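Local coordinates for oxidoreductase, NAD-binding/iron-sulfur cluster-binding protein (Nitratireductor pacificus pht-3B, PDB 6ZXU) that probably carries out reductive removal of halogen from organohalide substrates, using bound cobalamin and two [4Fe-4S] clusters, at residues G157-R171 with R378-L390. Sequence-based numbering, arbitrary orientation.
Sequences GEAGAEWIRGTNAAR and RNAEAIKALGYYL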
loop_
_atom_site.group_PDB
_atom_site.type_symbol
_atom_site.label_atom_id
_atom_site.label_comp_id
_atom_site.label_asym_id
_atom_site.label_seq_id
_atom_site.Cartn_x
_atom_site.Cartn_y
_atom_site.Cartn_z
ATOM N N GLY A 157 9.940 23.235 16.600
ATOM C CA GLY A 157 10.674 24.042 15.652
ATOM C C GLY A 157 10.888 23.402 14.294
ATOM O O GLY A 157 11.355 24.081 13.394
ATOM N N GLU A 158 10.532 22.107 14.117
ATOM C CA GLU A 158 10.595 21.499 12.801
ATOM C C GLU A 158 9.391 21.920 11.991
ATOM O O GLU A 158 8.327 22.211 12.512
ATOM C CB GLU A 158 10.685 19.963 12.886
ATOM C CG GLU A 158 11.894 19.418 13.595
ATOM C CD GLU A 158 12.165 17.921 13.248
ATOM O OE1 GLU A 158 11.247 17.042 13.471
ATOM O OE2 GLU A 158 13.336 17.623 12.818
ATOM N N ALA A 159 9.572 21.916 10.683
ATOM C CA ALA A 159 8.494 22.280 9.790
ATOM C C ALA A 159 7.304 21.302 9.997
ATOM O O ALA A 159 7.475 20.067 10.124
ATOM C CB ALA A 159 8.976 22.270 8.353
ATOM N N GLY A 160 6.111 21.886 10.096
ATOM C CA GLY A 160 4.882 21.123 10.300
ATOM C C GLY A 160 4.545 20.685 11.710
ATOM O O GLY A 160 3.479 20.045 11.913
ATOM N N ALA A 161 5.354 21.059 12.696
ATOM C CA ALA A 161 5.022 20.705 14.062
ATOM C C ALA A 161 3.599 21.207 14.482
ATOM O O ALA A 161 2.807 20.449 15.097
ATOM C CB ALA A 161 6.117 21.153 14.996
ATOM N N GLU A 162 3.261 22.448 14.119
ATOM C CA GLU A 162 1.938 23.035 14.375
ATOM C C GLU A 162 0.816 22.301 13.655
ATOM O O GLU A 162 -0.344 22.290 14.125
ATOM C CB GLU A 162 1.922 24.555 13.920
ATOM N N TRP A 163 1.107 21.699 12.498
ATOM C CA TRP A 163 0.081 20.943 11.796
ATOM C C TRP A 163 -0.338 19.669 12.550
ATOM O O TRP A 163 -1.452 19.212 12.434
ATOM C CB TRP A 163 0.558 20.522 10.436
ATOM C CG TRP A 163 0.943 21.625 9.478
ATOM C CD1 TRP A 163 0.890 22.967 9.708
ATOM C CD2 TRP A 163 1.395 21.459 8.139
ATOM N NE1 TRP A 163 1.304 23.643 8.601
ATOM C CE2 TRP A 163 1.630 22.742 7.621
ATOM C CE3 TRP A 163 1.712 20.351 7.347
ATOM C CZ2 TRP A 163 2.163 22.946 6.331
ATOM C CZ3 TRP A 163 2.190 20.548 6.033
ATOM C CH2 TRP A 163 2.388 21.847 5.540
ATOM N N ILE A 164 0.573 19.109 13.327
ATOM C CA ILE A 164 0.467 17.747 13.835
ATOM C C ILE A 164 0.254 17.675 15.334
ATOM O O ILE A 164 -0.445 16.776 15.803
ATOM C CB ILE A 164 1.756 16.954 13.422
ATOM C CG1 ILE A 164 1.714 16.657 11.944
ATOM C CG2 ILE A 164 1.948 15.667 14.197
ATOM C CD1 ILE A 164 3.062 16.347 11.340
ATOM N N ARG A 165 0.824 18.616 16.059
ATOM C CA ARG A 165 0.747 18.613 17.539
ATOM C C ARG A 165 -0.667 18.547 18.071
ATOM O O ARG A 165 -1.534 19.257 17.577
ATOM C CB ARG A 165 1.460 19.845 18.113
ATOM C CG ARG A 165 1.807 19.663 19.592
ATOM C CD ARG A 165 3.185 20.245 19.889
ATOM N NE ARG A 165 4.294 19.453 19.279
ATOM C CZ ARG A 165 5.538 19.919 19.028
ATOM N NH1 ARG A 165 5.894 21.195 19.342
ATOM N NH2 ARG A 165 6.439 19.094 18.435
ATOM N N GLY A 166 -0.913 17.613 18.977
ATOM C CA GLY A 166 -2.217 17.435 19.522
ATOM C C GLY A 166 -3.207 16.628 18.689
ATOM O O GLY A 166 -4.352 16.491 19.089
ATOM N N THR A 167 -2.800 16.081 17.540
ATOM C CA THR A 167 -3.725 15.361 16.673
ATOM C C THR A 167 -3.541 13.820 16.711
ATOM O O THR A 167 -4.214 13.124 15.999
ATOM C CB THR A 167 -3.550 15.785 15.203
ATOM O OG1 THR A 167 -2.263 15.337 14.737
ATOM C CG2 THR A 167 -3.668 17.299 15.057
ATOM N N ASN A 168 -2.748 13.329 17.606
ATOM C CA ASN A 168 -2.342 11.935 17.514
ATOM C C ASN A 168 -3.428 10.961 17.867
ATOM O O ASN A 168 -3.637 9.961 17.188
ATOM C CB ASN A 168 -1.097 11.720 18.358
ATOM C CG ASN A 168 -0.077 10.849 17.667
ATOM O OD1 ASN A 168 -0.418 9.937 16.900
ATOM N ND2 ASN A 168 1.152 11.132 17.892
ATOM N N ALA A 169 -4.216 11.278 18.861
ATOM C CA ALA A 169 -5.316 10.392 19.239
ATOM C C ALA A 169 -6.377 10.335 18.201
ATOM O O ALA A 169 -6.909 9.282 17.901
ATOM C CB ALA A 169 -5.916 10.846 20.557
ATOM N N ALA A 170 -6.664 11.460 17.578
ATOM C CA ALA A 170 -7.626 11.490 16.432
ATOM C C ALA A 170 -7.086 10.839 15.147
ATOM O O ALA A 170 -7.764 10.091 14.492
ATOM C CB ALA A 170 -8.032 12.927 16.139
ATOM N N ARG A 171 -5.823 11.101 14.832
ATOM C CA ARG A 171 -5.115 10.404 13.761
ATOM C C ARG A 171 -5.127 8.878 13.989
ATOM O O ARG A 171 -5.459 8.105 13.112
ATOM C CB ARG A 171 -3.688 10.948 13.684
ATOM C CG ARG A 171 -2.702 10.254 12.735
ATOM C CD ARG A 171 -1.930 9.246 13.541
ATOM N NE ARG A 171 -0.785 8.619 12.919
ATOM C CZ ARG A 171 -0.350 7.431 13.280
ATOM N NH1 ARG A 171 -0.896 6.779 14.292
ATOM N NH2 ARG A 171 0.707 6.920 12.694
ATOM N N ARG A 378 10.940 24.567 3.575
ATOM C CA ARG A 378 10.281 24.131 4.798
ATOM C C ARG A 378 8.892 23.530 4.518
ATOM O O ARG A 378 8.511 22.610 5.186
ATOM C CB ARG A 378 10.127 25.312 5.774
ATOM C CG ARG A 378 11.427 25.853 6.284
ATOM C CD ARG A 378 11.881 25.206 7.564
ATOM N NE ARG A 378 10.933 25.483 8.668
ATOM C CZ ARG A 378 11.086 25.036 9.925
ATOM N NH1 ARG A 378 12.134 24.305 10.268
ATOM N NH2 ARG A 378 10.125 25.258 10.834
ATOM N N ASN A 379 8.151 24.047 3.532
ATOM C CA ASN A 379 6.865 23.509 3.138
ATOM C C ASN A 379 7.065 22.036 2.654
ATOM O O ASN A 379 6.261 21.204 3.007
ATOM C CB ASN A 379 6.189 24.309 2.058
ATOM C CG ASN A 379 5.782 25.710 2.514
ATOM O OD1 ASN A 379 5.886 26.055 3.721
ATOM N ND2 ASN A 379 5.287 26.491 1.564
ATOM N N ALA A 380 8.143 21.776 1.930
ATOM C CA ALA A 380 8.454 20.427 1.524
ATOM C C ALA A 380 8.713 19.507 2.682
ATOM O O ALA A 380 8.115 18.447 2.759
ATOM C CB ALA A 380 9.570 20.409 0.549
ATOM N N GLU A 381 9.465 19.951 3.653
ATOM C CA GLU A 381 9.745 19.158 4.822
ATOM C C GLU A 381 8.496 18.927 5.670
ATOM O O GLU A 381 8.359 17.862 6.239
ATOM C CB GLU A 381 10.804 19.850 5.720
ATOM C CG GLU A 381 12.170 20.024 5.123
ATOM C CD GLU A 381 13.153 20.756 6.108
ATOM O OE1 GLU A 381 14.362 20.557 5.881
ATOM O OE2 GLU A 381 12.704 21.464 7.112
ATOM N N ALA A 382 7.609 19.913 5.767
ATOM C CA ALA A 382 6.357 19.776 6.496
ATOM C C ALA A 382 5.447 18.724 5.853
ATOM O O ALA A 382 4.931 17.899 6.514
ATOM C CB ALA A 382 5.606 21.113 6.629
ATOM N N ILE A 383 5.322 18.768 4.547
ATOM C CA ILE A 383 4.530 17.843 3.779
ATOM C C ILE A 383 5.104 16.419 3.898
ATOM O O ILE A 383 4.360 15.483 4.112
ATOM C CB ILE A 383 4.466 18.325 2.307
ATOM C CG1 ILE A 383 3.496 19.506 2.148
ATOM C CG2 ILE A 383 4.019 17.206 1.373
ATOM C CD1 ILE A 383 2.050 19.181 2.415
ATOM N N LYS A 384 6.398 16.267 3.807
ATOM C CA LYS A 384 7.017 14.992 4.044
ATOM C C LYS A 384 6.782 14.445 5.456
ATOM O O LYS A 384 6.328 13.328 5.608
ATOM C CB LYS A 384 8.483 14.995 3.694
ATOM C CG LYS A 384 8.739 15.282 2.248
ATOM C CD LYS A 384 10.222 15.261 1.936
ATOM C CE LYS A 384 10.458 15.519 0.476
ATOM N NZ LYS A 384 11.892 15.412 0.196
ATOM N N ALA A 385 7.015 15.247 6.464
ATOM C CA ALA A 385 6.756 14.867 7.839
ATOM C C ALA A 385 5.279 14.462 8.006
ATOM O O ALA A 385 4.978 13.451 8.705
ATOM C CB ALA A 385 7.090 16.023 8.786
ATOM N N LEU A 386 4.383 15.179 7.383
ATOM C CA LEU A 386 2.988 14.903 7.449
ATOM C C LEU A 386 2.670 13.560 6.842
ATOM O O LEU A 386 1.984 12.714 7.469
ATOM C CB LEU A 386 2.198 16.010 6.798
ATOM C CG LEU A 386 0.710 15.919 6.820
ATOM C CD1 LEU A 386 0.246 15.803 8.273
ATOM C CD2 LEU A 386 -0.014 17.082 6.139
ATOM N N GLY A 387 3.211 13.276 5.687
ATOM C CA GLY A 387 2.979 11.944 5.058
ATOM C C GLY A 387 3.523 10.803 5.914
ATOM O O GLY A 387 2.833 9.813 6.080
ATOM N N TYR A 388 4.690 10.965 6.531
ATOM C CA TYR A 388 5.288 9.893 7.364
ATOM C C TYR A 388 4.492 9.676 8.639
ATOM O O TYR A 388 4.134 8.554 8.980
ATOM C CB TYR A 388 6.761 10.144 7.616
ATOM C CG TYR A 388 7.577 10.080 6.341
ATOM C CD1 TYR A 388 7.619 8.901 5.558
ATOM C CD2 TYR A 388 8.332 11.134 5.921
ATOM C CE1 TYR A 388 8.334 8.851 4.399
ATOM C CE2 TYR A 388 9.101 11.075 4.743
ATOM C CZ TYR A 388 9.087 9.948 3.990
ATOM O OH TYR A 388 9.830 9.845 2.821
ATOM N N TYR A 389 4.007 10.766 9.207
ATOM C CA TYR A 389 3.134 10.716 10.363
ATOM C C TYR A 389 1.880 9.930 10.132
ATOM O O TYR A 389 1.390 9.231 11.025
ATOM C CB TYR A 389 2.751 12.170 10.785
ATOM C CG TYR A 389 1.722 12.289 11.847
ATOM C CD1 TYR A 389 1.954 11.866 13.182
ATOM C CD2 TYR A 389 0.516 12.883 11.576
ATOM C CE1 TYR A 389 0.997 12.066 14.191
ATOM C CE2 TYR A 389 -0.422 13.105 12.580
ATOM C CZ TYR A 389 -0.158 12.674 13.888
ATOM O OH TYR A 389 -1.119 12.893 14.817
ATOM N N LEU A 390 1.311 10.083 8.952
ATOM C CA LEU A 390 0.055 9.450 8.628
ATOM C C LEU A 390 0.245 8.050 8.139
ATOM O O LEU A 390 -0.715 7.294 8.039
ATOM C CB LEU A 390 -0.709 10.282 7.560
ATOM C CG LEU A 390 -1.178 11.676 7.980
ATOM C CD1 LEU A 390 -1.616 12.475 6.777
ATOM C CD2 LEU A 390 -2.347 11.488 8.945
HETATM O O HOH W 1 9.688 18.577 9.359
HETATM O O HOH W 2 11.819 20.488 9.480
HETATM O O HOH W 3 3.276 6.764 11.161
#
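Tyr389, clasped between Ile164 and Arg171, dominates a buried interface in which a loop, the short helix 161-164 and the first turn of helix 168-190 lie along helix 376-390, away from the cobalamin and iron-sulfur sites. Ile164 CG2 sits over the centre of one face of the phenol ring, 3.6 Å from its centroid, a CH-pi contact; Arg171 CD lies over the opposite face. With its CG anti to the backbone N (chi1 172°), Tyr389 reaches in between them and donates from OH to Thr167 OG1 at 2.7 Å. Thr167 OG1 in turn donates to Ile164 O, so the phenol is tied into the turn from Ile164 to Thr167. The Arg171 chain bends at chi2 (-95°) and brings its guanidinium side-on to Tyr389 O, which receives NE and NH2, both at 2.9 Å and close to the guanidinium plane. With an alanine in place of Arg171, this carbonyl would probably lose both charged donors, and the ring the CG and CD packed against it. Midway along the helix, Ala382 CB lies over the six-membered ring of Trp163, 3.7 Å from its centroid, while Ile383 CD1 meets the ring edge; Trp163 NE1 bonds to Gly370 O. Gly160, whose positive phi favours glycine, approaches Ala382 to 4.3 Å between CA atoms. At the far end, Arg378 NH1 and NH2 both bond Gly157 O, at 3.2 and 3.1 Å, with Ala159 N over the guanidinium face. The contact thus joins helices leading into two alike antiparallel sheets (strand order 1-2-4-3), through strands 194-198 and 394-399, consistent with an internally repeated alpha/beta architecture.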